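Local coordinates for protein beta sliding clamp (Bartonella birtlesii LL-WM9, PDB 6PTR) that binds the antibiotic griselimycin and probably tethers DNA polymerases and other proteins to DNA as a ring-shaped head-to-tail homodimer, at residues Pro264-Gln276 / Gln320-Ile332. Numbering follows the deposited sequence.
Sequences PLGNDRKLIVNRQ and QLAATYTSEPLEI
Ile-272 and Thr-324 form a single antiparallel, hydrogen-bonded bridge, with Ile-272 N to Thr-324 O at 3.0 Å and Thr-324 N to Ile-272 O at 2.9 Å, both nearly straight. Both residues are beta-branched, a type that favours extended backbone, and their CB atoms meet across the pair. Water continues the pairing at both ends: one molecule joins Asn-274 N to Ala-322 O, another Lys-270 O to Thr-326 N. On the buried side, Leu-271 CD1 lies 3.6 Å from Ala-323 CB, whose small methyl also meets Val-273 CG1. Leu-271 CB packs obliquely against Tyr-325 CD1, 3.9 Å away. The bridge joins two sheets of the C-terminal domain, as strand 269-274 ends the eight-stranded sheet and the connection carrying Thr-324 and Tyr-325 leads from strand 315-322 to strand 330-335, the outermost strands of the four-stranded sheet. Leu-271 and Tyr-325 both touch Ile-300 of that smaller sheet. Tyr-325, with CG anti to the backbone N (chi1 -175°), reaches back across its own loop, and its OH donates to Glu-328 O, 2.6 Å away. Arg-269 CD passes Tyr-325 OH at 3.3 Å, and the chain bends at chi3 (-140°), bringing Arg-269 NH1 to the same Glu-328 O in a weak 3.3 Å bond. Its long, partly apolar chain suits the place: methylenes pass Tyr-325, while Leu-330 CD1 covers one guanidinium face and Glu-328 OE1 lies over the opposite one, where opposite charges may attract, though no N-H points at the oxygen and Glu-328 is poorly ordered.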
loop_
_atom_site.group_PDB
_atom_site.type_symbol
_atom_site.label_atom_id
_atom_site.label_comp_id
_atom_site.label_asym_id
_atom_site.label_seq_id
_atom_site.Cartn_x
_atom_site.Cartn_y
_atom_site.Cartn_z
ATOM N N PRO C 264 -29.349 8.858 23.617
ATOM C CA PRO C 264 -30.359 9.894 23.834
ATOM C C PRO C 264 -31.665 9.467 23.188
ATOM O O PRO C 264 -31.807 9.481 21.963
ATOM C CB PRO C 264 -29.744 11.126 23.146
ATOM C CG PRO C 264 -28.912 10.581 22.062
ATOM C CD PRO C 264 -28.451 9.182 22.489
ATOM N N LEU C 265 -32.608 9.049 24.005
ATOM C CA LEU C 265 -33.896 8.684 23.441
ATOM C C LEU C 265 -34.873 9.845 23.425
ATOM O O LEU C 265 -35.936 9.732 22.807
ATOM C CB LEU C 265 -34.486 7.489 24.197
ATOM C CG LEU C 265 -33.644 6.211 24.058
ATOM C CD1 LEU C 265 -34.309 5.033 24.760
ATOM C CD2 LEU C 265 -33.337 5.875 22.579
ATOM N N GLY C 266 -34.530 10.965 24.049
ATOM C CA GLY C 266 -35.394 12.118 24.073
ATOM C C GLY C 266 -35.086 13.237 23.101
ATOM O O GLY C 266 -35.795 14.243 23.118
ATOM N N ASN C 267 -34.057 13.110 22.259
ATOM C CA ASN C 267 -33.728 14.185 21.325
ATOM C C ASN C 267 -34.919 14.507 20.433
ATOM O O ASN C 267 -35.603 13.605 19.948
ATOM C CB ASN C 267 -32.526 13.794 20.462
ATOM C CG ASN C 267 -31.231 13.820 21.215
ATOM O OD1 ASN C 267 -31.198 14.075 22.422
ATOM N ND2 ASN C 267 -30.135 13.537 20.510
ATOM N N ASP C 268 -35.155 15.803 20.194
ATOM C CA ASP C 268 -36.404 16.254 19.590
ATOM C C ASP C 268 -36.236 17.106 18.337
ATOM O O ASP C 268 -37.222 17.692 17.874
ATOM C CB ASP C 268 -37.224 17.027 20.628
ATOM C CG ASP C 268 -36.499 18.262 21.147
ATOM O OD1 ASP C 268 -35.252 18.297 21.087
ATOM O OD2 ASP C 268 -37.173 19.200 21.614
ATOM N N ARG C 269 -35.034 17.232 17.797
ATOM C CA ARG C 269 -34.795 17.889 16.514
ATOM C C ARG C 269 -34.355 16.837 15.504
ATOM O O ARG C 269 -33.304 16.216 15.680
ATOM C CB ARG C 269 -33.708 18.958 16.622
ATOM C CG ARG C 269 -34.018 20.043 17.636
ATOM C CD ARG C 269 -33.015 21.180 17.557
ATOM N NE ARG C 269 -32.652 21.675 18.882
ATOM C CZ ARG C 269 -32.093 22.860 19.115
ATOM N NH1 ARG C 269 -31.860 23.694 18.110
ATOM N NH2 ARG C 269 -31.787 23.215 20.352
ATOM N N LYS C 270 -35.116 16.669 14.432
ATOM C CA LYS C 270 -34.823 15.627 13.453
ATOM C C LYS C 270 -34.284 16.244 12.170
ATOM O O LYS C 270 -34.915 17.133 11.594
ATOM C CB LYS C 270 -36.077 14.801 13.148
ATOM C CG LYS C 270 -35.836 13.681 12.134
ATOM C CD LYS C 270 -36.936 12.606 12.215
ATOM C CE LYS C 270 -38.092 12.872 11.327
ATOM N NZ LYS C 270 -39.050 11.710 11.364
ATOM N N LEU C 271 -33.126 15.763 11.725
ATOM C CA LEU C 271 -32.512 16.181 10.469
ATOM C C LEU C 271 -32.441 14.970 9.553
ATOM O O LEU C 271 -31.926 13.925 9.959
ATOM C CB LEU C 271 -31.115 16.759 10.710
ATOM C CG LEU C 271 -30.189 16.920 9.495
ATOM C CD1 LEU C 271 -30.784 17.950 8.517
ATOM C CD2 LEU C 271 -28.766 17.324 9.893
ATOM N N ILE C 272 -32.972 15.094 8.339
ATOM C CA ILE C 272 -32.849 14.052 7.325
ATOM C C ILE C 272 -32.068 14.619 6.154
ATOM O O ILE C 272 -32.397 15.695 5.648
ATOM C CB ILE C 272 -34.204 13.535 6.820
ATOM C CG1 ILE C 272 -35.140 13.171 7.975
ATOM C CG2 ILE C 272 -33.957 12.334 5.920
ATOM C CD1 ILE C 272 -36.551 12.791 7.507
ATOM N N VAL C 273 -31.054 13.884 5.708
ATOM C CA VAL C 273 -30.262 14.299 4.564
ATOM C C VAL C 273 -30.110 13.105 3.636
ATOM O O VAL C 273 -30.228 11.950 4.047
ATOM C CB VAL C 273 -28.872 14.849 4.974
ATOM C CG1 VAL C 273 -29.012 16.114 5.817
ATOM C CG2 VAL C 273 -28.088 13.800 5.730
ATOM N N ASN C 274 -29.847 13.400 2.371
ATOM C CA ASN C 274 -29.423 12.367 1.443
ATOM C C ASN C 274 -28.052 11.883 1.867
ATOM O O ASN C 274 -27.099 12.670 1.926
ATOM C CB ASN C 274 -29.379 12.901 0.018
ATOM C CG ASN C 274 -28.915 11.861 -0.975
ATOM O OD1 ASN C 274 -27.742 11.504 -1.019
ATOM N ND2 ASN C 274 -29.836 11.378 -1.789
ATOM N N ARG C 275 -27.944 10.588 2.150
ATOM C CA ARG C 275 -26.729 10.088 2.784
ATOM C C ARG C 275 -25.509 10.292 1.893
ATOM O O ARG C 275 -24.441 10.688 2.375
ATOM C CB ARG C 275 -26.890 8.609 3.136
ATOM C CG ARG C 275 -25.698 8.036 3.863
ATOM C CD ARG C 275 -25.990 6.670 4.373
ATOM N NE ARG C 275 -26.265 5.782 3.266
ATOM C CZ ARG C 275 -25.339 5.090 2.616
ATOM N NH1 ARG C 275 -24.064 5.166 2.979
ATOM N NH2 ARG C 275 -25.693 4.306 1.605
ATOM N N GLN C 276 -25.647 10.008 0.601
ATOM C CA GLN C 276 -24.521 10.101 -0.318
ATOM C C GLN C 276 -24.096 11.551 -0.521
ATOM O O GLN C 276 -22.901 11.871 -0.555
ATOM C CB GLN C 276 -24.916 9.439 -1.644
ATOM C CG GLN C 276 -25.262 7.936 -1.544
ATOM C CD GLN C 276 -26.656 7.591 -0.944
ATOM O OE1 GLN C 276 -27.542 8.444 -0.783
ATOM N NE2 GLN C 276 -26.837 6.313 -0.619
ATOM N N GLN C 320 -22.930 23.187 0.899
ATOM C CA GLN C 320 -24.324 23.321 1.305
ATOM C C GLN C 320 -25.140 22.208 0.661
ATOM O O GLN C 320 -24.861 21.795 -0.468
ATOM C CB GLN C 320 -24.857 24.704 0.913
ATOM C CG GLN C 320 -26.290 24.994 1.302
ATOM C CD GLN C 320 -26.646 26.452 1.098
ATOM O OE1 GLN C 320 -25.776 27.326 1.133
ATOM N NE2 GLN C 320 -27.923 26.724 0.877
ATOM N N LEU C 321 -26.149 21.729 1.387
ATOM C CA LEU C 321 -27.005 20.654 0.908
ATOM C C LEU C 321 -28.444 20.960 1.266
ATOM O O LEU C 321 -28.720 21.607 2.281
ATOM C CB LEU C 321 -26.655 19.301 1.535
ATOM C CG LEU C 321 -25.223 18.823 1.506
ATOM C CD1 LEU C 321 -25.028 17.884 2.665
ATOM C CD2 LEU C 321 -24.991 18.120 0.181
ATOM N N ALA C 322 -29.358 20.466 0.433
ATOM C CA ALA C 322 -30.751 20.392 0.827
ATOM C C ALA C 322 -30.891 19.443 2.010
ATOM O O ALA C 322 -30.127 18.487 2.168
ATOM C CB ALA C 322 -31.616 19.926 -0.344
ATOM N N ALA C 323 -31.850 19.742 2.874
ATOM C CA ALA C 323 -32.104 18.893 4.025
ATOM C C ALA C 323 -33.578 18.994 4.354
ATOM O O ALA C 323 -34.246 19.963 3.998
ATOM C CB ALA C 323 -31.255 19.300 5.231
ATOM N N THR C 324 -34.088 17.971 5.022
ATOM C CA THR C 324 -35.410 18.043 5.623
ATOM C C THR C 324 -35.204 18.371 7.097
ATOM O O THR C 324 -34.600 17.591 7.841
ATOM C CB THR C 324 -36.170 16.741 5.413
ATOM O OG1 THR C 324 -36.330 16.532 4.003
ATOM C CG2 THR C 324 -37.526 16.812 6.066
ATOM N N TYR C 325 -35.664 19.544 7.502
ATOM C CA TYR C 325 -35.436 20.023 8.861
ATOM C C TYR C 325 -36.409 21.157 9.103
ATOM O O TYR C 325 -36.428 22.126 8.337
ATOM C CB TYR C 325 -34.010 20.496 9.047
ATOM C CG TYR C 325 -33.659 20.893 10.460
ATOM C CD1 TYR C 325 -33.223 19.943 11.372
ATOM C CD2 TYR C 325 -33.726 22.227 10.873
ATOM C CE1 TYR C 325 -32.891 20.292 12.662
ATOM C CE2 TYR C 325 -33.387 22.587 12.168
ATOM C CZ TYR C 325 -32.965 21.613 13.051
ATOM O OH TYR C 325 -32.611 21.940 14.335
ATOM N N THR C 326 -37.221 21.026 10.151
ATOM C CA THR C 326 -38.248 22.008 10.457
ATOM C C THR C 326 -38.155 22.515 11.893
ATOM O O THR C 326 -39.095 23.159 12.367
ATOM C CB THR C 326 -39.645 21.417 10.190
ATOM O OG1 THR C 326 -39.850 20.253 11.001
ATOM C CG2 THR C 326 -39.793 21.020 8.731
ATOM N N SER C 327 -37.050 22.254 12.594
ATOM C CA SER C 327 -36.915 22.632 13.990
ATOM C C SER C 327 -36.199 23.977 14.126
ATOM O O SER C 327 -35.897 24.663 13.149
ATOM C CB SER C 327 -36.178 21.549 14.774
ATOM O OG SER C 327 -36.824 20.290 14.676
ATOM N N GLU C 328 -35.943 24.351 15.370
ATOM C CA GLU C 328 -35.176 25.549 15.671
ATOM C C GLU C 328 -33.793 25.447 15.030
ATOM O O GLU C 328 -33.148 24.394 15.135
ATOM C CB GLU C 328 -35.061 25.695 17.191
ATOM C CG GLU C 328 -34.336 26.930 17.696
ATOM C CD GLU C 328 -34.137 26.895 19.208
ATOM O OE1 GLU C 328 -34.704 25.991 19.863
ATOM O OE2 GLU C 328 -33.411 27.766 19.738
ATOM N N PRO C 329 -33.318 26.489 14.343
ATOM C CA PRO C 329 -31.978 26.421 13.737
ATOM C C PRO C 329 -30.923 26.020 14.763
ATOM O O PRO C 329 -31.034 26.321 15.950
ATOM C CB PRO C 329 -31.754 27.843 13.215
ATOM C CG PRO C 329 -33.178 28.353 12.937
ATOM C CD PRO C 329 -34.015 27.752 14.035
ATOM N N LEU C 330 -29.900 25.313 14.301
ATOM C CA LEU C 330 -28.898 24.779 15.209
ATOM C C LEU C 330 -27.548 24.800 14.522
ATOM O O LEU C 330 -27.444 24.437 13.349
ATOM C CB LEU C 330 -29.251 23.352 15.641
ATOM C CG LEU C 330 -28.252 22.551 16.476
ATOM C CD1 LEU C 330 -28.006 23.207 17.826
ATOM C CD2 LEU C 330 -28.769 21.138 16.672
ATOM N N GLU C 331 -26.519 25.209 15.263
ATOM C CA GLU C 331 -25.132 25.061 14.841
ATOM C C GLU C 331 -24.484 24.020 15.742
ATOM O O GLU C 331 -24.491 24.168 16.973
ATOM C CB GLU C 331 -24.377 26.389 14.929
ATOM C CG GLU C 331 -24.878 27.458 13.988
ATOM C CD GLU C 331 -23.884 28.615 13.856
ATOM O OE1 GLU C 331 -23.839 29.466 14.760
ATOM O OE2 GLU C 331 -23.134 28.650 12.856
ATOM N N ILE C 332 -23.957 22.964 15.140
ATOM C CA ILE C 332 -23.409 21.845 15.889
ATOM C C ILE C 332 -22.220 21.293 15.127
ATOM O O ILE C 332 -22.235 21.208 13.891
ATOM C CB ILE C 332 -24.496 20.767 16.142
ATOM C CG1 ILE C 332 -23.966 19.650 17.052
ATOM C CG2 ILE C 332 -25.008 20.196 14.821
ATOM C CD1 ILE C 332 -25.125 18.749 17.612
HETATM O O HOH W 1 -37.041 18.742 11.869
HETATM O O HOH W 2 -29.964 15.901 1.242
#